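Local coordinates for enterobactin synthetase component F-related protein (Vibrio cholerae serotype O1, PDB 4OXI) that probably activates glycine with ATP as glycyl-adenylate, serving an adenylation step in a lipopolysaccharide modification pathway that confers resistance to antimicrobial peptides, at residues K74-T77 against Y78-T82; I102-V105 against R106-A109; A388-E391 against E392-A395. One frame throughout, in Å; residues are numbered along the deposited sequence.

Interaction 1 (K74-T77 against Y78-T82)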
# COMPACT_ATOMS: atom_id res chain seq x y z
N LYS A 74 -19.79 -9.35 -9.94
CA LYS A 74 -20.96 -8.77 -9.28
C LYS A 74 -20.81 -7.28 -8.98
O LYS A 74 -19.72 -6.81 -8.65
CB LYS A 74 -21.29 -9.50 -7.98
CG LYS A 74 -21.76 -10.93 -8.17
CD LYS A 74 -22.39 -11.45 -6.90
CE LYS A 74 -23.00 -12.82 -7.12
NZ LYS A 74 -22.03 -13.76 -7.76
N THR A 75 -21.91 -6.55 -9.08
CA THR A 75 -21.88 -5.12 -8.82
C THR A 75 -22.73 -4.80 -7.60
O THR A 75 -23.79 -5.39 -7.40
CB THR A 75 -22.41 -4.37 -10.04
OG1 THR A 75 -21.68 -4.83 -11.19
CG2 THR A 75 -22.22 -2.88 -9.88
N TYR A 76 -22.26 -3.88 -6.76
CA TYR A 76 -22.97 -3.50 -5.54
C TYR A 76 -23.13 -1.99 -5.52
O TYR A 76 -22.15 -1.26 -5.74
CB TYR A 76 -22.21 -3.97 -4.28
CG TYR A 76 -21.92 -5.46 -4.26
CD1 TYR A 76 -22.78 -6.35 -3.64
CD2 TYR A 76 -20.81 -5.97 -4.91
CE1 TYR A 76 -22.53 -7.72 -3.64
CE2 TYR A 76 -20.55 -7.33 -4.91
CZ TYR A 76 -21.41 -8.20 -4.28
OH TYR A 76 -21.14 -9.55 -4.29
N THR A 77 -24.35 -1.53 -5.27
CA THR A 77 -24.60 -0.08 -5.20
C THR A 77 -24.08 0.53 -3.89
O THR A 77 -23.75 -0.20 -2.95
CB THR A 77 -26.10 0.22 -5.27
OG1 THR A 77 -26.72 -0.39 -4.14
CG2 THR A 77 -26.73 -0.35 -6.56
N TYR A 78 -24.03 1.86 -3.83
CA TYR A 78 -23.65 2.55 -2.60
C TYR A 78 -24.57 2.14 -1.45
O TYR A 78 -24.11 1.97 -0.32
CB TYR A 78 -23.61 4.07 -2.81
CG TYR A 78 -22.27 4.49 -3.33
CD1 TYR A 78 -22.01 4.54 -4.70
CD2 TYR A 78 -21.22 4.76 -2.46
CE1 TYR A 78 -20.75 4.88 -5.18
CE2 TYR A 78 -19.97 5.09 -2.93
CZ TYR A 78 -19.74 5.14 -4.28
OH TYR A 78 -18.48 5.47 -4.70
N GLN A 79 -25.84 1.93 -1.75
CA GLN A 79 -26.81 1.57 -0.73
C GLN A 79 -26.52 0.17 -0.22
O GLN A 79 -26.56 -0.09 0.99
CB GLN A 79 -28.23 1.65 -1.29
CG GLN A 79 -29.33 1.26 -0.30
CD GLN A 79 -29.49 2.27 0.84
OE1 GLN A 79 -29.67 3.46 0.61
NE2 GLN A 79 -29.42 1.78 2.08
N GLU A 80 -26.25 -0.75 -1.14
CA GLU A 80 -25.96 -2.12 -0.74
C GLU A 80 -24.65 -2.19 0.05
O GLU A 80 -24.56 -2.93 1.02
CB GLU A 80 -25.90 -3.04 -1.96
CG GLU A 80 -27.26 -3.26 -2.63
CD GLU A 80 -27.13 -3.83 -4.05
OE1 GLU A 80 -26.03 -3.74 -4.65
OE2 GLU A 80 -28.13 -4.36 -4.57
N MET A 81 -23.63 -1.44 -0.36
CA MET A 81 -22.36 -1.43 0.36
C MET A 81 -22.55 -0.79 1.73
O MET A 81 -21.95 -1.21 2.73
CB MET A 81 -21.28 -0.68 -0.43
CG MET A 81 -20.77 -1.43 -1.67
SD MET A 81 -20.05 -3.04 -1.26
CE MET A 81 -18.72 -2.55 -0.15
N THR A 82 -23.40 0.23 1.79
CA THR A 82 -23.67 0.92 3.05
C THR A 82 -24.38 0.00 4.05
O THR A 82 -24.05 0.01 5.23
CB THR A 82 -24.45 2.20 2.82
OG1 THR A 82 -23.65 3.08 2.01
CG2 THR A 82 -24.77 2.89 4.16
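A capping box joins Thr-77 to Glu-80 where strand 74-77 turns into the helix that begins at Tyr-78. Thr-77 is the N-cap residue, and its OG1 accepts from Glu-80 N at 3.1 Å. In return the carboxylate of Glu-80 reaches back, and Thr-77 N gives its hydrogen to Glu-80 OE1 over 2.8 Å with an N-H...O angle of 160°, meeting the oxygen from above the carboxylate plane. Threonine suits the cap because its hydroxyl lies between the backbone N and the carbonyl carbon (chi1 62°), close to the first turn. Glutamate three residues on is long enough to return the bond: its chain is extended beyond CG, which lies 3.3 Å from Thr-77 OG1 as the two side chains pass at a slant. OE1 also comes near Tyr-76 CA. A negative charge here would probably also interact favourably with the helix dipole.

The backbone joins in when Met-81 N donates to Thr-77 O at 2.9 Å, a helical bond that closes the first turn. At the next residue, Tyr-78 O receives both Thr-82 N and Thr-82 OG1, which approach from opposite faces of its plane; the hydroxyl bond is 2.6 Å long.

On the apolar side Met-81 makes a Met-aromatic contact with Tyr-76. Met-81 SD lies 5.1 Å from the centroid of the Tyr-76 ring, placed obliquely, and 3.8 Å from Tyr-76 CB. The flexible thioether, bent at chi2 and chi3, also touches Leu-108 and Trp-115 of helix 108-119. Tyr-78 turns the other way, its OH bonded to Ala-281 O. The axes of the short strand and helix segments run at 84° to each other, a sharp strand-to-helix corner at which sits a classical N-terminal capping box.

Interaction 2 (I102-V105 against R106-A109)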
# COMPACT_ATOMS: atom_id res chain seq x y z
N ILE A 102 -8.05 -8.19 8.51
CA ILE A 102 -8.82 -8.60 7.34
C ILE A 102 -8.08 -9.66 6.55
O ILE A 102 -7.06 -9.37 5.93
CB ILE A 102 -9.14 -7.40 6.44
CG1 ILE A 102 -9.86 -6.31 7.27
CG2 ILE A 102 -10.00 -7.84 5.25
CD1 ILE A 102 -10.47 -5.23 6.44
N LEU A 103 -8.59 -10.89 6.59
CA LEU A 103 -7.95 -12.04 5.95
C LEU A 103 -8.46 -12.18 4.52
O LEU A 103 -7.74 -12.63 3.61
CB LEU A 103 -8.26 -13.33 6.75
CG LEU A 103 -7.55 -14.63 6.36
CD1 LEU A 103 -6.06 -14.57 6.69
CD2 LEU A 103 -8.20 -15.82 7.06
N SER A 104 -9.71 -11.81 4.32
CA SER A 104 -10.32 -11.79 3.00
C SER A 104 -9.52 -10.90 2.06
O SER A 104 -9.03 -9.84 2.47
CB SER A 104 -11.74 -11.25 3.13
OG SER A 104 -12.25 -10.92 1.85
N VAL A 105 -9.36 -11.33 0.81
CA VAL A 105 -8.69 -10.52 -0.21
C VAL A 105 -9.44 -10.53 -1.54
O VAL A 105 -10.01 -11.55 -1.92
CB VAL A 105 -7.22 -10.99 -0.44
CG1 VAL A 105 -6.39 -10.73 0.80
CG2 VAL A 105 -7.18 -12.46 -0.84
N ARG A 106 -9.42 -9.39 -2.24
CA ARG A 106 -10.04 -9.25 -3.57
C ARG A 106 -11.43 -9.82 -3.62
O ARG A 106 -11.81 -10.49 -4.58
CB ARG A 106 -9.16 -9.86 -4.67
CG ARG A 106 -7.88 -9.04 -4.87
CD ARG A 106 -6.98 -9.52 -5.99
NE ARG A 106 -5.66 -8.90 -5.83
CZ ARG A 106 -5.38 -7.65 -6.19
NH1 ARG A 106 -6.30 -6.88 -6.78
NH2 ARG A 106 -4.15 -7.17 -5.98
N ASP A 107 -12.18 -9.55 -2.57
CA ASP A 107 -13.48 -10.15 -2.38
C ASP A 107 -14.36 -9.13 -1.66
O ASP A 107 -13.86 -8.26 -0.94
CB ASP A 107 -13.32 -11.41 -1.52
CG ASP A 107 -14.64 -12.14 -1.32
OD1 ASP A 107 -14.92 -13.07 -2.12
OD2 ASP A 107 -15.39 -11.80 -0.38
N LEU A 108 -15.67 -9.24 -1.86
CA LEU A 108 -16.63 -8.31 -1.27
C LEU A 108 -16.41 -8.11 0.23
O LEU A 108 -16.52 -6.98 0.74
CB LEU A 108 -18.04 -8.84 -1.50
CG LEU A 108 -19.15 -8.18 -0.67
CD1 LEU A 108 -19.33 -6.73 -1.12
CD2 LEU A 108 -20.45 -8.98 -0.80
N ALA A 109 -16.10 -9.19 0.94
CA ALA A 109 -15.96 -9.14 2.39
C ALA A 109 -14.85 -8.19 2.81
O ALA A 109 -14.99 -7.48 3.80
CB ALA A 109 -15.73 -10.53 2.94
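Between Ser-104 and Ala-109 the backbone doubles back, bringing their CA atoms to 6.3 Å, and Arg-106, with a positive phi (47°), takes up a left-handed conformation within the bend. This is the loop that leads from strand 99-102 of a parallel sheet into helix 108-119, which carries the chain on to the neighbouring parallel strand 123-126: a beta-alpha-beta crossover.

Ser-104 lies inside the bend. With its hydroxyl anti to the backbone N, Ser-104 turns OG toward the start of the helix, 3.6 Å from Asp-107 CB and 3.7 Å from Ala-109 CB. Serine suits this buried place because it is small enough to sit against the methyl of Ala-109 while offering a hydroxyl to Asp-151, with which OG is hydrogen-bonded. Alanine is equally apt, since its single methyl lets the first turn approach the loop closely, and it packs on Met-149 of the adjacent strand.

Val-105 spans the bend chiefly through its backbone, its O lying 3.3 Å from Asp-107 CB. The Arg-106 side chain, extended from CG to NE, leads away to a salt bridge with Asp-263 and a hydrogen bond to Tyr-261 O. Its reach ties the bend to another part of the chain.

Asp-107 is the N-cap, and a short acidic side chain is well suited to receive the first amides of a helix. Its OD1 forms a salt bridge with Lys-72, whereas OD2 turns to the helix: Ala-109 N donates to Asp-107 OD2 at 3.0 Å with an N-H...O angle of 171°, on the anti side of the carboxylate and 24° out of its plane.

Interaction 3 (A388-E391 against E392-A395)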
# COMPACT_ATOMS: atom_id res chain seq x y z
N ALA A 388 5.50 18.87 -3.48
CA ALA A 388 4.56 18.42 -2.47
C ALA A 388 3.18 18.98 -2.70
O ALA A 388 3.02 20.05 -3.28
CB ALA A 388 5.06 18.84 -1.09
N PHE A 389 2.17 18.26 -2.21
CA PHE A 389 0.81 18.76 -2.20
C PHE A 389 0.72 20.03 -1.36
O PHE A 389 0.01 20.95 -1.70
CB PHE A 389 -0.14 17.71 -1.64
CG PHE A 389 -0.23 16.47 -2.48
CD1 PHE A 389 -0.71 16.53 -3.77
CD2 PHE A 389 0.15 15.24 -1.96
CE1 PHE A 389 -0.81 15.38 -4.55
CE2 PHE A 389 0.06 14.09 -2.74
CZ PHE A 389 -0.42 14.16 -4.03
N GLU A 390 1.45 20.05 -0.24
CA GLU A 390 1.42 21.17 0.69
C GLU A 390 2.80 21.77 0.84
O GLU A 390 3.77 21.03 1.02
CB GLU A 390 0.95 20.70 2.06
CG GLU A 390 -0.42 20.06 2.04
CD GLU A 390 -0.91 19.72 3.43
OE1 GLU A 390 -0.23 18.91 4.12
OE2 GLU A 390 -1.96 20.27 3.83
N GLU A 391 2.91 23.09 0.80
CA GLU A 391 4.22 23.72 0.99
C GLU A 391 4.63 23.53 2.44
O GLU A 391 3.80 23.21 3.28
CB GLU A 391 4.21 25.19 0.55
CG GLU A 391 4.09 25.42 -0.99
CD GLU A 391 5.41 25.27 -1.78
OE1 GLU A 391 5.55 25.92 -2.85
OE2 GLU A 391 6.32 24.50 -1.37
N GLU A 392 5.93 23.69 2.70
CA GLU A 392 6.54 23.50 4.03
C GLU A 392 6.64 22.05 4.50
O GLU A 392 6.89 21.81 5.69
CB GLU A 392 5.86 24.36 5.09
CG GLU A 392 5.77 25.83 4.71
CD GLU A 392 5.37 26.72 5.87
OE1 GLU A 392 4.58 26.28 6.74
OE2 GLU A 392 5.86 27.87 5.90
N CYS A 393 6.48 21.10 3.59
CA CYS A 393 6.51 19.68 3.94
C CYS A 393 7.83 18.97 3.65
O CYS A 393 8.07 17.88 4.17
CB CYS A 393 5.40 18.92 3.19
SG CYS A 393 3.79 19.19 3.93
N LEU A 394 8.65 19.56 2.79
CA LEU A 394 9.84 18.88 2.32
C LEU A 394 11.10 19.63 2.71
O LEU A 394 11.13 20.86 2.70
CB LEU A 394 9.80 18.76 0.80
CG LEU A 394 8.60 18.05 0.18
CD1 LEU A 394 8.77 17.97 -1.32
CD2 LEU A 394 8.45 16.66 0.75
N ALA A 395 12.14 18.87 3.06
CA ALA A 395 13.48 19.43 3.19
C ALA A 395 14.49 18.44 2.65
O ALA A 395 14.19 17.25 2.50
CB ALA A 395 13.78 19.78 4.64
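Ala-388, at the end of strand 387-388, presents its methyl to the start of the next strand: Ala-388 CB lies 3.8 Å from Leu-394 CD1 and 4.3 Å from Cys-393 CB. A small apolar residue suits the inside of this bend, where the chain returns past it. Leu-394 supplies the larger partner, its CD1 branch lying alongside the alanine methyl while the side chain also packs on Phe-406.

Glu-390 meets Cys-393 through both backbone and side chain. Cys-393 CB and SG each lie 3.4 Å from Glu-390 O, and SG is 3.7 Å from Glu-390 CB. The sulfur is anti to its own carbonyl carbon (chi1 -77°), which sets it beside the aliphatic root of the glutamate. Cysteine fits this buried place, being compact yet polarisable enough to pack on methylene and carbonyl groups alike. Beyond that root the glutamate chain is extended, and OE2 forms a salt bridge with Lys-422, so the acid is answered by a basic partner.

Glu-391 closes the segment at the exposed tip, and the chain turns here through Glu-392, whose positive phi (72°) helps it to change direction. Charged side chains suit this solvent-facing tip, and the amide of Glu-392 is bonded to Glu-407 OE2. No hydrogen bond joins 388-391 to 392-395; apolar and van der Waals contacts shape the bend. It is a tight connection between two beta-sheets, leading from edge strand 387-388 of a mixed sheet to strand 394-397 of an antiparallel one.

In the fold
Interactions 1 and 2 are neighbours, with centres 15 Å apart, and both guard the start of a helix. They touch through Leu-108, whose CD2 lies 3.6 Å from Tyr-76 OH and whose CD1 meets Met-81 SD, so helices 78-95 and 108-119 pack together beside their capped ends. Interaction 1 is partly buried and relies on a reciprocal capping box; interaction 2 is more deeply buried, and its charged groups, Arg-106 and Asp-107, are paired with residues outside the bend, Asp-263 and Lys-72. Interaction 3 stands apart, about 20 Å from interaction 1 between nearest atoms. It links two sheets without a helix cap, combining an apolar interior with an acidic, exposed tip.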